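Local coordinates for host Factor for Q beta (Staphylococcus aureus, PDB 1KQ1), which binds RNA as a ring-shaped hexamer of Sm-like subunits and acts as a pleiotropic regulator of translation, at residues 11-16 against 37-42; 19-24 against 31-36. All coordinates share one frame; numbering follows the deposited sequence.

Contact 1. Residues 11-16 against 37-42; sequences ALENFK and EEYDKY
The ring of Tyr39 lies against helix 7-17 with one face turned to Leu12 and its hydroxyl reaching Glu13. Leu12 meets that face with its CB rather than its branches: CB stands 3.8 Å from the ring centroid and 16° off the ring normal, a CH-pi contact. Its CG, beside the backbone N, leads on so that CD1 comes 4.1 Å from Tyr39 CD1. Glu13 approaches at the ring edge, near its plane. Its CG is anti to the backbone N and the chain bends at chi2, which brings OE2 round to accept a hydrogen bond from Tyr39 OH at 3.0 Å through its anti lone pair; carboxylate and ring planes are 63° apart. Tyr39 itself holds the crowded chi1 position (69°), CG between N and carbonyl carbon, which sends the ring across to the helix. One turn on, the extended Lys16 side chain runs at about a right angle to that of Tyr39, its CE 3.4 Å from Glu37 O. Its NZ donates to water 1, which also accepts from Tyr39 N, 3.0 Å away, and so joins ammonium group to strand backbone. Leu12 also touches Ile36 and Tyr63 of the sheet. The helix runs nearly antiparallel to strand 37-39, an N-terminal helix laid on a strongly bent antiparallel sheet, as in the Sm fold of Hfq.

Contact 2. Residues 19-24 against 31-36; sequences QTEVTV and QMKGVI
Four backbone hydrogen bonds hold strand 21-24 to strand 31-36, in two hydrogen-bonded pairs. Val22 N donates to Gly34 O at 2.7 Å, nearly along the C=O axis, and Gly34 N returns a bond to Val22 O at 2.9 Å. Val24 and Met32 repeat the exchange, with Val24 N to Met32 O at 2.8 Å and almost straight (166°). Between them, Thr23 faces Lys33 in a non-hydrogen-bonded pair, and CA-H...O contacts such as Lys33 CA to Val22 O at 3.2 Å fill in the ladder. On the face of Thr23 and Lys33, the extended lysine chain passes Thr23 OG1 with its CG (3.7 Å); its charged end stays apart from that of Glu21, Glu21 OE2 and Lys33 NZ being 5.1 Å apart. Further along, Val35 CG2 lies 3.7 Å from Glu21 OE1. Val22 and Val24 are buried on the other face; Val22 and Ile36 both touch Phe15 of helix 7-17. Beyond the last paired bonds, water 2 takes over, donating to Thr20 O and accepting from Ile36 N at 2.8 Å. Gln19, at positive phi in a Schellman motif, ends the helix and turns the chain into the strand. Strands 60-65 and 43-48 flank this antiparallel beta hairpin, part of the curved five-stranded sheet of the Sm-like fold.

How the contacts relate
From the N terminus, helix 7-17 supplies the first half of contact 1, and the chain then turns at Gln19 into strand 21-26. After it the chain turns back into strand 31-39, closing the short hairpin loop of contact 2. The far end of the same strand reaches the helix again and closes the longer loop of contact 1, so contact 2 lies within its span and the two do not cross. Their centres are about 11 Å apart, and they touch where Phe15, on the helix segment of contact 1, meets contact 2: its O probably accepts a hydrogen bond from Thr20 N. Contact 1 ties the helix to strand 31-39, which contact 2 pairs with strand 21-26 in the same sheet.

Contact 1. Residues 11-16 against 37-42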
ATOM      1  N   ALA C  11     -10.701 -20.410  -7.129  1.00 12.31           N
ATOM      2  CA  ALA C  11     -11.593 -19.452  -7.775  1.00 13.68           C
ATOM      3  C   ALA C  11     -11.016 -18.953  -9.081  1.00 13.27           C
ATOM      4  O   ALA C  11     -11.705 -18.932 -10.106  1.00 13.56           O
ATOM      5  CB  ALA C  11     -11.878 -18.273  -6.847  1.00 13.39           C
ATOM      6  N   LEU C  12      -9.741 -18.565  -9.095  1.00 12.15           N
ATOM      7  CA  LEU C  12      -9.155 -18.037 -10.311  1.00 11.84           C
ATOM      8  C   LEU C  12      -9.070 -19.022 -11.427  1.00 11.01           C
ATOM      9  O   LEU C  12      -9.248 -18.682 -12.595  1.00 10.98           O
ATOM     10  CB  LEU C  12      -7.747 -17.435 -10.063  1.00 14.58           C
ATOM     11  CG  LEU C  12      -7.758 -16.314  -9.019  1.00 19.26           C
ATOM     12  CD1 LEU C  12      -6.349 -15.817  -8.758  1.00 16.70           C
ATOM     13  CD2 LEU C  12      -8.654 -15.165  -9.481  1.00 24.51           C
ATOM     14  N   GLU C  13      -8.803 -20.278 -11.071  1.00 10.70           N
ATOM     15  CA  GLU C  13      -8.717 -21.345 -12.080  1.00 13.31           C
ATOM     16  C   GLU C  13     -10.096 -21.633 -12.727  1.00 11.62           C
ATOM     17  O   GLU C  13     -10.184 -21.896 -13.930  1.00 12.74           O
ATOM     18  CB  GLU C  13      -8.125 -22.601 -11.406  1.00 12.37           C
ATOM     19  CG  GLU C  13      -7.820 -23.712 -12.383  1.00 20.19           C
ATOM     20  CD  GLU C  13      -6.801 -23.357 -13.452  1.00 32.27           C
ATOM     21  OE1 GLU C  13      -6.795 -24.056 -14.489  1.00 33.53           O
ATOM     22  OE2 GLU C  13      -5.995 -22.417 -13.273  1.00 28.64           O
ATOM     23  N   ASN C  14     -11.137 -21.552 -11.921  1.00 14.09           N
ATOM     24  CA  ASN C  14     -12.497 -21.723 -12.441  1.00 16.58           C
ATOM     25  C   ASN C  14     -12.859 -20.522 -13.315  1.00 18.21           C
ATOM     26  O   ASN C  14     -13.445 -20.697 -14.380  1.00 17.05           O
ATOM     27  CB  ASN C  14     -13.485 -21.823 -11.311  1.00 14.77           C
ATOM     28  CG  ASN C  14     -13.603 -23.239 -10.765  1.00 25.24           C
ATOM     29  OD1 ASN C  14     -13.652 -24.204 -11.532  1.00 30.22           O
ATOM     30  ND2 ASN C  14     -13.671 -23.365  -9.446  1.00 32.08           N
ATOM     31  N   PHE C  15     -12.514 -19.301 -12.877  1.00 14.82           N
ATOM     32  CA  PHE C  15     -12.813 -18.132 -13.698  1.00 12.43           C
ATOM     33  C   PHE C  15     -12.150 -18.270 -15.047  1.00 12.09           C
ATOM     34  O   PHE C  15     -12.746 -17.940 -16.068  1.00 17.14           O
ATOM     35  CB  PHE C  15     -12.275 -16.806 -13.064  1.00  9.97           C
ATOM     36  CG  PHE C  15     -12.931 -16.399 -11.782  1.00 17.45           C
ATOM     37  CD1 PHE C  15     -14.207 -16.837 -11.440  1.00 21.11           C
ATOM     38  CD2 PHE C  15     -12.254 -15.550 -10.902  1.00 14.68           C
ATOM     39  CE1 PHE C  15     -14.796 -16.441 -10.237  1.00 25.51           C
ATOM     40  CE2 PHE C  15     -12.827 -15.153  -9.707  1.00 19.52           C
ATOM     41  CZ  PHE C  15     -14.096 -15.588  -9.362  1.00 21.68           C
ATOM     42  N   LYS C  16     -10.879 -18.697 -15.047  1.00 10.54           N
ATOM     43  CA  LYS C  16     -10.112 -18.863 -16.246  1.00 12.39           C
ATOM     44  C   LYS C  16     -10.725 -19.941 -17.137  1.00 15.61           C
ATOM     45  O   LYS C  16     -10.948 -19.735 -18.339  1.00 15.86           O
ATOM     46  CB  LYS C  16      -8.672 -19.264 -15.890  1.00 13.84           C
ATOM     47  CG  LYS C  16      -7.744 -19.420 -17.044  1.00 14.15           C
ATOM     48  CD  LYS C  16      -6.353 -19.837 -16.586  1.00 19.14           C
ATOM     49  CE  LYS C  16      -5.494 -20.326 -17.718  1.00 26.18           C
ATOM     50  NZ  LYS C  16      -4.297 -21.065 -17.169  1.00 28.59           N
ATOM     51  N   GLU C  37      -7.564 -14.443 -18.635  1.00 12.86           N
ATOM     52  CA  GLU C  37      -6.936 -15.332 -19.604  1.00 19.79           C
ATOM     53  C   GLU C  37      -5.832 -16.142 -18.984  1.00 20.54           C
ATOM     54  O   GLU C  37      -5.649 -17.325 -19.322  1.00 21.84           O
ATOM     55  CB  GLU C  37      -6.367 -14.539 -20.774  1.00 23.90           C
ATOM     56  CG  GLU C  37      -7.429 -13.808 -21.558  1.00 20.29           C
ATOM     57  CD  GLU C  37      -8.496 -14.744 -22.093  1.00 32.07           C
ATOM     58  OE1 GLU C  37      -8.173 -15.928 -22.334  1.00 39.58           O
ATOM     59  OE2 GLU C  37      -9.649 -14.295 -22.273  1.00 37.77           O
ATOM     60  N   GLU C  38      -5.066 -15.522 -18.097  1.00 18.05           N
ATOM     61  CA  GLU C  38      -3.986 -16.205 -17.421  1.00 17.84           C
ATOM     62  C   GLU C  38      -3.692 -15.426 -16.164  1.00 18.68           C
ATOM     63  O   GLU C  38      -4.099 -14.274 -16.044  1.00 16.50           O
ATOM     64  CB  GLU C  38      -2.723 -16.185 -18.283  1.00 31.54           C
ATOM     65  CG  GLU C  38      -2.905 -16.612 -19.709  1.00 48.12           C
ATOM     66  CD  GLU C  38      -1.641 -16.433 -20.508  1.00 54.74           C
ATOM     67  OE1 GLU C  38      -0.587 -16.961 -20.079  1.00 55.33           O
ATOM     68  OE2 GLU C  38      -1.702 -15.765 -21.563  1.00 62.41           O
ATOM     69  N   TYR C  39      -2.976 -16.055 -15.238  1.00 15.48           N
ATOM     70  CA  TYR C  39      -2.595 -15.377 -14.001  1.00 17.79           C
ATOM     71  C   TYR C  39      -1.448 -16.137 -13.365  1.00 18.55           C
ATOM     72  O   TYR C  39      -1.199 -17.308 -13.693  1.00 17.40           O
ATOM     73  CB  TYR C  39      -3.801 -15.334 -13.044  1.00 18.21           C
ATOM     74  CG  TYR C  39      -4.205 -16.693 -12.488  1.00 18.37           C
ATOM     75  CD1 TYR C  39      -3.562 -17.228 -11.378  1.00 18.17           C
ATOM     76  CD2 TYR C  39      -5.168 -17.483 -13.131  1.00 15.98           C
ATOM     77  CE1 TYR C  39      -3.840 -18.503 -10.915  1.00 23.11           C
ATOM     78  CE2 TYR C  39      -5.445 -18.787 -12.658  1.00 16.90           C
ATOM     79  CZ  TYR C  39      -4.781 -19.278 -11.558  1.00 23.95           C
ATOM     80  OH  TYR C  39      -5.068 -20.559 -11.058  1.00 31.35           O
ATOM     81  N   ASP C  40      -0.711 -15.472 -12.479  1.00 15.68           N
ATOM     82  CA  ASP C  40       0.328 -16.165 -11.735  1.00 15.34           C
ATOM     83  C   ASP C  40       0.449 -15.489 -10.374  1.00 20.11           C
ATOM     84  O   ASP C  40      -0.459 -14.743  -9.980  1.00 16.80           O
ATOM     85  CB  ASP C  40       1.662 -16.200 -12.496  1.00 19.15           C
ATOM     86  CG  ASP C  40       2.296 -14.817 -12.715  1.00 19.77           C
ATOM     87  OD1 ASP C  40       1.935 -13.820 -12.024  1.00 18.85           O
ATOM     88  OD2 ASP C  40       3.196 -14.729 -13.588  1.00 22.25           O
ATOM     89  N   LYS C  41       1.540 -15.722  -9.649  1.00 18.90           N
ATOM     90  CA  LYS C  41       1.624 -15.134  -8.321  1.00 18.92           C
ATOM     91  C   LYS C  41       1.644 -13.621  -8.299  1.00 14.33           C
ATOM     92  O   LYS C  41       1.348 -13.042  -7.265  1.00 20.61           O
ATOM     93  CB  LYS C  41       2.863 -15.626  -7.570  1.00 19.38           C
ATOM     94  CG  LYS C  41       3.021 -14.963  -6.216  1.00 31.69           C
ATOM     95  CD  LYS C  41       1.811 -15.226  -5.334  1.00 40.22           C
ATOM     96  CE  LYS C  41       1.633 -14.118  -4.316  1.00 41.40           C
ATOM     97  NZ  LYS C  41       0.816 -13.002  -4.869  1.00 42.50           N
ATOM     98  N   TYR C  42       1.956 -12.986  -9.407  1.00 14.78           N
ATOM     99  CA  TYR C  42       2.057 -11.527  -9.339  1.00 16.54           C
ATOM    100  C   TYR C  42       1.091 -10.769 -10.197  1.00 14.75           C
ATOM    101  O   TYR C  42       0.758  -9.616  -9.868  1.00 12.10           O
ATOM    102  CB  TYR C  42       3.460 -11.075  -9.731  1.00 25.52           C
ATOM    103  CG  TYR C  42       4.515 -11.566  -8.795  1.00 36.29           C
ATOM    104  CD1 TYR C  42       4.412 -11.326  -7.427  1.00 39.61           C
ATOM    105  CD2 TYR C  42       5.601 -12.295  -9.263  1.00 39.78           C
ATOM    106  CE1 TYR C  42       5.363 -11.803  -6.537  1.00 42.83           C
ATOM    107  CE2 TYR C  42       6.567 -12.782  -8.376  1.00 44.77           C
ATOM    108  CZ  TYR C  42       6.437 -12.531  -7.014  1.00 45.55           C
ATOM    109  OH  TYR C  42       7.377 -13.010  -6.120  1.00 51.32           O
TER
HETATM  110  O   HOH W   1      -2.733 -19.048 -15.710  1.00 22.21           O

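Contact 2. Residues 19-24 against 31-36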
ATOM      1  N   GLN C  19     -14.053 -18.988 -18.593  1.00 15.75           N
ATOM      2  CA  GLN C  19     -14.072 -17.664 -19.278  1.00 17.01           C
ATOM      3  C   GLN C  19     -15.152 -16.769 -18.686  1.00 18.39           C
ATOM      4  O   GLN C  19     -15.802 -15.988 -19.400  1.00 18.17           O
ATOM      5  CB  GLN C  19     -14.289 -17.833 -20.783  1.00 13.65           C
ATOM      6  CG  GLN C  19     -13.084 -18.502 -21.450  1.00 19.28           C
ATOM      7  CD  GLN C  19     -13.156 -18.488 -22.964  1.00 27.71           C
ATOM      8  OE1 GLN C  19     -12.933 -17.461 -23.601  1.00 33.55           O
ATOM      9  NE2 GLN C  19     -13.464 -19.636 -23.546  1.00 27.41           N
ATOM     10  N   THR C  20     -15.328 -16.803 -17.372  1.00 14.72           N
ATOM     11  CA  THR C  20     -16.365 -15.998 -16.818  1.00 19.04           C
ATOM     12  C   THR C  20     -15.999 -14.512 -16.762  1.00 18.67           C
ATOM     13  O   THR C  20     -14.847 -14.115 -16.575  1.00 18.01           O
ATOM     14  CB  THR C  20     -16.936 -16.602 -15.471  1.00 34.78           C
ATOM     15  OG1 THR C  20     -16.889 -15.650 -14.412  1.00 30.95           O
ATOM     16  CG2 THR C  20     -16.230 -17.895 -15.094  1.00 13.00           C
ATOM     17  N   GLU C  21     -16.989 -13.690 -17.067  1.00 23.15           N
ATOM     18  CA  GLU C  21     -16.785 -12.255 -17.043  1.00 18.29           C
ATOM     19  C   GLU C  21     -16.687 -11.856 -15.567  1.00 18.57           C
ATOM     20  O   GLU C  21     -17.641 -11.963 -14.819  1.00 18.50           O
ATOM     21  CB  GLU C  21     -18.003 -11.591 -17.696  1.00 22.38           C
ATOM     22  CG  GLU C  21     -17.871 -10.094 -17.895  1.00 38.93           C
ATOM     23  CD  GLU C  21     -17.041  -9.722 -19.101  1.00 48.07           C
ATOM     24  OE1 GLU C  21     -16.496 -10.631 -19.761  1.00 52.66           O
ATOM     25  OE2 GLU C  21     -16.935  -8.510 -19.396  1.00 56.53           O
ATOM     26  N   VAL C  22     -15.513 -11.399 -15.145  1.00 15.38           N
ATOM     27  CA  VAL C  22     -15.281 -11.018 -13.770  1.00 15.52           C
ATOM     28  C   VAL C  22     -15.050  -9.501 -13.693  1.00 13.58           C
ATOM     29  O   VAL C  22     -14.549  -8.910 -14.637  1.00 16.85           O
ATOM     30  CB  VAL C  22     -13.981 -11.720 -13.272  1.00 18.27           C
ATOM     31  CG1 VAL C  22     -13.553 -11.210 -11.896  1.00 30.32           C
ATOM     32  CG2 VAL C  22     -14.197 -13.249 -13.261  1.00 22.25           C
ATOM     33  N   THR C  23     -15.435  -8.939 -12.559  1.00 11.01           N
ATOM     34  CA  THR C  23     -15.208  -7.526 -12.268  1.00 11.96           C
ATOM     35  C   THR C  23     -14.078  -7.501 -11.214  1.00 10.64           C
ATOM     36  O   THR C  23     -14.158  -8.144 -10.153  1.00 11.67           O
ATOM     37  CB  THR C  23     -16.434  -6.855 -11.671  1.00 14.67           C
ATOM     38  OG1 THR C  23     -17.488  -6.858 -12.667  1.00 21.27           O
ATOM     39  CG2 THR C  23     -16.135  -5.378 -11.313  1.00 23.34           C
ATOM     40  N   VAL C  24     -13.031  -6.774 -11.545  1.00  8.45           N
ATOM     41  CA  VAL C  24     -11.882  -6.620 -10.655  1.00  8.73           C
ATOM     42  C   VAL C  24     -11.951  -5.214 -10.046  1.00  8.99           C
ATOM     43  O   VAL C  24     -12.012  -4.202 -10.811  1.00 12.91           O
ATOM     44  CB  VAL C  24     -10.587  -6.729 -11.459  1.00 10.05           C
ATOM     45  CG1 VAL C  24      -9.343  -6.440 -10.557  1.00 12.99           C
ATOM     46  CG2 VAL C  24     -10.455  -8.117 -12.067  1.00 11.65           C
ATOM     47  N   GLN C  31     -13.001   0.027 -10.982  1.00 12.19           N
ATOM     48  CA  GLN C  31     -13.239  -1.349 -11.380  1.00 18.87           C
ATOM     49  C   GLN C  31     -13.103  -1.519 -12.886  1.00 23.42           C
ATOM     50  O   GLN C  31     -13.296  -0.550 -13.649  1.00 20.01           O
ATOM     51  CB  GLN C  31     -14.650  -1.742 -10.911  1.00 18.48           C
ATOM     52  CG  GLN C  31     -15.791  -0.946 -11.602  1.00 26.42           C
ATOM     53  CD  GLN C  31     -17.146  -1.043 -10.877  1.00 23.23           C
ATOM     54  OE1 GLN C  31     -17.388  -0.365  -9.872  1.00 30.14           O
ATOM     55  NE2 GLN C  31     -18.029  -1.890 -11.390  1.00 29.73           N
ATOM     56  N   MET C  32     -12.740  -2.731 -13.307  1.00 19.63           N
ATOM     57  CA  MET C  32     -12.648  -3.083 -14.738  1.00 14.84           C
ATOM     58  C   MET C  32     -13.331  -4.447 -14.845  1.00 23.25           C
ATOM     59  O   MET C  32     -13.313  -5.202 -13.894  1.00 15.24           O
ATOM     60  CB  MET C  32     -11.190  -3.237 -15.199  1.00 21.86           C
ATOM     61  CG  MET C  32     -10.353  -1.922 -15.228  1.00 27.66           C
ATOM     62  SD  MET C  32      -8.618  -2.165 -15.780  1.00 27.25           S
ATOM     63  CE  MET C  32      -7.951  -0.454 -15.583  1.00 32.59           C
ATOM     64  N   LYS C  33     -13.922  -4.774 -15.997  1.00 18.53           N
ATOM     65  CA  LYS C  33     -14.573  -6.088 -16.177  1.00 17.90           C
ATOM     66  C   LYS C  33     -13.935  -6.793 -17.371  1.00 17.34           C
ATOM     67  O   LYS C  33     -13.521  -6.162 -18.345  1.00 15.15           O
ATOM     68  CB  LYS C  33     -16.077  -5.910 -16.393  1.00 27.11           C
ATOM     69  CG  LYS C  33     -16.882  -7.193 -16.285  1.00 40.75           C
ATOM     70  CD  LYS C  33     -18.369  -6.896 -16.462  1.00 42.12           C
ATOM     71  CE  LYS C  33     -19.245  -8.084 -16.073  1.00 43.83           C
ATOM     72  NZ  LYS C  33     -20.700  -7.760 -16.024  1.00 55.32           N
ATOM     73  N   GLY C  34     -13.831  -8.115 -17.311  1.00 14.92           N
ATOM     74  CA  GLY C  34     -13.204  -8.839 -18.401  1.00 14.96           C
ATOM     75  C   GLY C  34     -13.102 -10.318 -18.088  1.00 13.49           C
ATOM     76  O   GLY C  34     -13.708 -10.806 -17.125  1.00 16.96           O
ATOM     77  N   VAL C  35     -12.331 -10.996 -18.919  1.00 15.41           N
ATOM     78  CA  VAL C  35     -12.114 -12.422 -18.756  1.00 19.08           C
ATOM     79  C   VAL C  35     -10.666 -12.640 -18.352  1.00 17.11           C
ATOM     80  O   VAL C  35      -9.746 -12.075 -18.978  1.00 13.18           O
ATOM     81  CB  VAL C  35     -12.345 -13.171 -20.085  1.00 21.20           C
ATOM     82  CG1 VAL C  35     -11.933 -14.631 -19.926  1.00 19.78           C
ATOM     83  CG2 VAL C  35     -13.808 -13.086 -20.477  1.00 22.97           C
ATOM     84  N   ILE C  36     -10.462 -13.452 -17.315  1.00 12.55           N
ATOM     85  CA  ILE C  36      -9.120 -13.772 -16.905  1.00 15.11           C
ATOM     86  C   ILE C  36      -8.582 -14.822 -17.891  1.00 15.44           C
ATOM     87  O   ILE C  36      -9.094 -15.969 -17.986  1.00 17.21           O
ATOM     88  CB  ILE C  36      -9.109 -14.277 -15.468  1.00 14.94           C
ATOM     89  CG1 ILE C  36      -9.556 -13.144 -14.541  1.00 17.20           C
ATOM     90  CG2 ILE C  36      -7.719 -14.808 -15.114  1.00 14.22           C
ATOM     91  CD1 ILE C  36      -9.766 -13.549 -13.067  1.00 22.59           C
TER
HETATM   92  O   HOH W   2     -12.443 -15.148 -16.214  1.00 16.50           O